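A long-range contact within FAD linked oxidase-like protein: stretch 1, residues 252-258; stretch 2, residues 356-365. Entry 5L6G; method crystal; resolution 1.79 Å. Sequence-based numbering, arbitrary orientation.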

ATOM      1  N   GLY A 252      18.257   1.291  21.198  1.00 15.65           N
ATOM      2  CA  GLY A 252      17.327   0.211  20.856  1.00 15.04           C
ATOM      3  C   GLY A 252      17.228  -0.001  19.369  1.00 14.28           C
ATOM      4  O   GLY A 252      17.343  -1.112  18.859  1.00 13.70           O
ATOM      5  N   TRP A 253      17.029   1.095  18.654  1.00 13.79           N
ATOM      6  CA  TRP A 253      16.922   1.051  17.221  1.00 13.41           C
ATOM      7  C   TRP A 253      18.255   0.682  16.614  1.00 13.35           C
ATOM      8  O   TRP A 253      18.294  -0.069  15.646  1.00 13.17           O
ATOM      9  CB  TRP A 253      16.455   2.420  16.720  1.00 13.50           C
ATOM     10  CG  TRP A 253      15.943   2.507  15.338  1.00 13.43           C
ATOM     11  CD1 TRP A 253      16.262   1.733  14.260  1.00 13.79           C
ATOM     12  CD2 TRP A 253      15.048   3.506  14.861  1.00 13.40           C
ATOM     13  NE1 TRP A 253      15.594   2.179  13.146  1.00 13.77           N
ATOM     14  CE2 TRP A 253      14.858   3.283  13.491  1.00 13.36           C
ATOM     15  CE3 TRP A 253      14.395   4.582  15.474  1.00 13.50           C
ATOM     16  CZ2 TRP A 253      14.022   4.085  12.713  1.00 13.24           C
ATOM     17  CZ3 TRP A 253      13.580   5.387  14.710  1.00 13.36           C
ATOM     18  CH2 TRP A 253      13.384   5.126  13.344  1.00 13.20           C
ATOM     19  N   GLY A 254      19.346   1.199  17.179  1.00 13.37           N
ATOM     20  CA  GLY A 254      20.681   0.908  16.659  1.00 13.51           C
ATOM     21  C   GLY A 254      20.926  -0.592  16.706  1.00 13.74           C
ATOM     22  O   GLY A 254      21.446  -1.181  15.744  1.00 13.77           O
ATOM     23  N   ALA A 255      20.546  -1.214  17.826  1.00 13.67           N
ATOM     24  CA  ALA A 255      20.676  -2.654  17.963  1.00 14.02           C
ATOM     25  C   ALA A 255      19.782  -3.378  16.968  1.00 13.76           C
ATOM     26  O   ALA A 255      20.205  -4.354  16.361  1.00 13.62           O
ATOM     27  CB  ALA A 255      20.329  -3.099  19.364  1.00 14.49           C
ATOM     28  N   LEU A 256      18.539  -2.911  16.851  1.00 13.24           N
ATOM     29  CA  LEU A 256      17.560  -3.577  16.020  1.00 13.30           C
ATOM     30  C   LEU A 256      17.980  -3.580  14.548  1.00 13.40           C
ATOM     31  O   LEU A 256      17.864  -4.602  13.862  1.00 13.33           O
ATOM     32  CB  LEU A 256      16.198  -2.911  16.181  1.00 13.06           C
ATOM     33  CG  LEU A 256      14.992  -3.530  15.468  1.00 12.79           C
ATOM     34  CD1 LEU A 256      14.654  -4.902  16.045  1.00 13.20           C
ATOM     35  CD2 LEU A 256      13.828  -2.579  15.611  1.00 12.63           C
ATOM     36  N   GLN A 257      18.441  -2.435  14.043  1.00 13.37           N
ATOM     37  CA  GLN A 257      18.863  -2.383  12.648  1.00 13.22           C
ATOM     38  C   GLN A 257      20.086  -3.236  12.374  1.00 13.67           C
ATOM     39  O   GLN A 257      20.175  -3.861  11.316  1.00 13.67           O
ATOM     40  CB  GLN A 257      19.091  -0.948  12.172  1.00 13.15           C
ATOM     41  CG  GLN A 257      20.291  -0.232  12.723  1.00 13.55           C
ATOM     42  CD  GLN A 257      20.320   1.212  12.280  1.00 13.51           C
ATOM     43  OE1 GLN A 257      19.381   1.696  11.617  1.00 13.07           O
ATOM     44  NE2 GLN A 257      21.405   1.917  12.636  1.00 13.85           N
ATOM     45  N   GLU A 258      21.032  -3.254  13.308  1.00 14.12           N
ATOM     46  CA  GLU A 258      22.214  -4.084  13.158  1.00 14.94           C
ATOM     47  C   GLU A 258      21.808  -5.573  13.132  1.00 14.76           C
ATOM     48  O   GLU A 258      22.269  -6.333  12.275  1.00 14.99           O
ATOM     49  CB  GLU A 258      23.223  -3.760  14.275  1.00 15.80           C
ATOM     50  CG  GLU A 258      24.557  -4.448  14.152  1.00 17.01           C
ATOM     51  CD  GLU A 258      25.519  -4.086  15.280  1.00 18.10           C
ATOM     52  OE1 GLU A 258      25.484  -2.930  15.755  1.00 18.46           O
ATOM     53  OE2 GLU A 258      26.330  -4.970  15.660  1.00 19.53           O
ATOM     54  N   VAL A 356      21.552  10.521  12.802  1.00 17.03           N
ATOM     55  CA  VAL A 356      20.160  10.536  12.384  1.00 15.59           C
ATOM     56  C   VAL A 356      19.278   9.851  13.426  1.00 14.78           C
ATOM     57  O   VAL A 356      18.206  10.349  13.746  1.00 14.24           O
ATOM     58  CB  VAL A 356      19.967   9.876  11.004  1.00 15.41           C
ATOM     59  CG1 VAL A 356      18.493   9.718  10.658  1.00 14.77           C
ATOM     60  CG2 VAL A 356      20.686  10.682   9.938  1.00 16.04           C
ATOM     61  N   LEU A 357      19.695   8.703  13.953  1.00 14.36           N
ATOM     62  CA  LEU A 357      18.935   8.110  15.048  1.00 14.30           C
ATOM     63  C   LEU A 357      18.678   9.165  16.150  1.00 15.00           C
ATOM     64  O   LEU A 357      17.559   9.293  16.656  1.00 14.68           O
ATOM     65  CB  LEU A 357      19.668   6.906  15.631  1.00 14.73           C
ATOM     66  CG  LEU A 357      19.684   5.669  14.741  1.00 14.31           C
ATOM     67  CD1 LEU A 357      20.507   4.552  15.339  1.00 14.77           C
ATOM     68  CD2 LEU A 357      18.266   5.194  14.505  1.00 14.06           C
ATOM     69  N   GLU A 358      19.701   9.926  16.505  1.00 15.81           N
ATOM     70  CA  GLU A 358      19.560  10.907  17.577  1.00 17.11           C
ATOM     71  C   GLU A 358      18.552  11.994  17.230  1.00 16.67           C
ATOM     72  O   GLU A 358      17.713  12.355  18.058  1.00 15.90           O
ATOM     73  CB  GLU A 358      20.910  11.535  17.910  1.00 19.11           C
ATOM     74  CG  GLU A 358      21.881  10.560  18.563  1.00 21.00           C
ATOM     75  CD  GLU A 358      21.693  10.396  20.070  1.00 22.76           C
ATOM     76  OE1 GLU A 358      20.758  11.009  20.662  1.00 23.62           O
ATOM     77  OE2 GLU A 358      22.485   9.597  20.648  1.00 24.62           O
ATOM     78  N   ARG A 359      18.622  12.510  16.009  1.00 16.65           N
ATOM     79  CA  ARG A 359      17.687  13.557  15.610  1.00 17.01           C
ATOM     80  C   ARG A 359      16.242  13.034  15.548  1.00 15.58           C
ATOM     81  O   ARG A 359      15.311  13.693  15.985  1.00 15.13           O
ATOM     82  CB  ARG A 359      18.135  14.190  14.298  1.00 19.28           C
ATOM     83  CG  ARG A 359      19.509  14.853  14.434  1.00 22.12           C
ATOM     84  CD  ARG A 359      19.991  15.508  13.145  1.00 25.65           C
ATOM     85  NE  ARG A 359      19.765  14.652  11.974  1.00 28.48           N
ATOM     86  CZ  ARG A 359      19.132  15.004  10.847  1.00 30.37           C
ATOM     87  NH1 ARG A 359      18.648  16.241  10.658  1.00 32.72           N
ATOM     88  NH2 ARG A 359      19.007  14.118   9.871  1.00 28.49           N
ATOM     89  N   VAL A 360      16.067  11.844  14.997  1.00 14.38           N
ATOM     90  CA  VAL A 360      14.755  11.190  14.912  1.00 13.63           C
ATOM     91  C   VAL A 360      14.203  10.901  16.299  1.00 13.54           C
ATOM     92  O   VAL A 360      13.011  11.113  16.564  1.00 13.00           O
ATOM     93  CB  VAL A 360      14.871   9.886  14.074  1.00 13.40           C
ATOM     94  CG1 VAL A 360      13.630   8.998  14.203  1.00 13.13           C
ATOM     95  CG2 VAL A 360      15.157  10.233  12.617  1.00 13.43           C
ATOM     96  N   ALA A 361      15.072  10.421  17.189  1.00 13.47           N
ATOM     97  CA  ALA A 361      14.680  10.127  18.569  1.00 13.89           C
ATOM     98  C   ALA A 361      14.307  11.388  19.332  1.00 14.31           C
ATOM     99  O   ALA A 361      13.327  11.403  20.070  1.00 13.84           O
ATOM    100  CB  ALA A 361      15.800   9.399  19.293  1.00 14.01           C
ATOM    101  N   GLU A 362      15.106  12.441  19.166  1.00 15.15           N
ATOM    102  CA  GLU A 362      14.838  13.699  19.846  1.00 16.25           C
ATOM    103  C   GLU A 362      13.509  14.244  19.352  1.00 14.85           C
ATOM    104  O   GLU A 362      12.706  14.724  20.120  1.00 14.43           O
ATOM    105  CB  GLU A 362      15.969  14.719  19.636  1.00 18.44           C
ATOM    106  CG  GLU A 362      17.227  14.338  20.408  1.00 21.07           C
ATOM    107  CD  GLU A 362      18.355  15.358  20.316  1.00 24.34           C
ATOM    108  OE1 GLU A 362      18.072  16.559  20.047  1.00 27.82           O
ATOM    109  OE2 GLU A 362      19.519  14.955  20.543  1.00 25.92           O
ATOM    110  N   TYR A 363      13.265  14.120  18.063  1.00 13.88           N
ATOM    111  CA  TYR A 363      11.991  14.575  17.525  1.00 13.18           C
ATOM    112  C   TYR A 363      10.829  13.780  18.145  1.00 13.14           C
ATOM    113  O   TYR A 363       9.782  14.330  18.466  1.00 12.63           O
ATOM    114  CB  TYR A 363      11.977  14.427  16.016  1.00 12.56           C
ATOM    115  CG  TYR A 363      10.933  15.305  15.389  1.00 12.11           C
ATOM    116  CD1 TYR A 363      11.234  16.606  15.029  1.00 12.41           C
ATOM    117  CD2 TYR A 363       9.634  14.842  15.184  1.00 11.68           C
ATOM    118  CE1 TYR A 363      10.277  17.433  14.457  1.00 12.35           C
ATOM    119  CE2 TYR A 363       8.667  15.657  14.613  1.00 11.67           C
ATOM    120  CZ  TYR A 363       8.993  16.960  14.252  1.00 11.92           C
ATOM    121  OH  TYR A 363       8.048  17.775  13.655  1.00 12.04           O
ATOM    122  N   TRP A 364      11.041  12.472  18.278  1.00 13.14           N
ATOM    123  CA  TRP A 364      10.033  11.560  18.812  1.00 13.67           C
ATOM    124  C   TRP A 364       9.665  11.982  20.216  1.00 14.23           C
ATOM    125  O   TRP A 364       8.493  12.203  20.527  1.00 14.46           O
ATOM    126  CB  TRP A 364      10.601  10.139  18.824  1.00 13.77           C
ATOM    127  CG  TRP A 364       9.642   9.010  19.095  1.00 14.44           C
ATOM    128  CD1 TRP A 364       8.600   8.971  19.987  1.00 15.04           C
ATOM    129  CD2 TRP A 364       9.718   7.714  18.520  1.00 14.52           C
ATOM    130  NE1 TRP A 364       7.997   7.731  19.959  1.00 15.05           N
ATOM    131  CE2 TRP A 364       8.672   6.939  19.078  1.00 14.77           C
ATOM    132  CE3 TRP A 364      10.559   7.129  17.566  1.00 14.51           C
ATOM    133  CZ2 TRP A 364       8.443   5.612  18.702  1.00 14.70           C
ATOM    134  CZ3 TRP A 364      10.333   5.812  17.194  1.00 14.54           C
ATOM    135  CH2 TRP A 364       9.283   5.065  17.773  1.00 14.54           C
ATOM    136  N   ILE A 365      10.687  12.148  21.048  1.00 14.63           N
ATOM    137  CA  ILE A 365      10.489  12.364  22.466  1.00 15.24           C
ATOM    138  C   ILE A 365      10.042  13.787  22.757  1.00 15.97           C
ATOM    139  O   ILE A 365       9.135  13.992  23.534  1.00 16.49           O
ATOM    140  CB  ILE A 365      11.740  11.985  23.258  1.00 15.47           C
ATOM    141  CG1 ILE A 365      12.057  10.508  23.044  1.00 15.26           C
ATOM    142  CG2 ILE A 365      11.546  12.306  24.738  1.00 16.08           C
ATOM    143  CD1 ILE A 365      10.934   9.557  23.417  1.00 15.27           C
TER

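The most striking feature of this contact is a methyl group seated on an indole: Leu 357 CD2 lies 3.7 Å from the centroid of the five-membered ring of Trp 253, 17° off the ring normal. This is a CH-pi contact, in which weakly polarized C–H bonds meet the electron-rich face of the ring.

Both stretches are helical, and their N-to-C directions differ by 129°. The axes approach no closer than 10.9 Å, so side chains must span the gap, and no hydrogen bond crosses it; each backbone satisfies its own i to i+4 pattern.

Trp 253 suits this task because its broad, rigid ring system reaches several residues of the opposing helix. Trp 253 CZ3 comes within 3.6 Å of Val 360 CG1 and 4.1 Å of Trp 364 CZ3. Val 360 offers the indole a compact apolar methyl; Trp 364 is long enough for its ring edge to meet Trp 253. Spacings of three and four keep Leu 357, Val 360 and Trp 364 along one side of their helix.

Leu 357 leaves its backbone sideways, but its end comes nearer, and Leu 357 CD1 sits 3.9 Å from Gly 254 CA. Lacking a side chain, Gly 254 leaves its backbone open to this methyl. Gln 257 NE2 also lies 3.9 Å from Leu 357 CD1, a van der Waals contact between amide nitrogen and methyl, while its amide finds hydrogen bonds elsewhere in the structure.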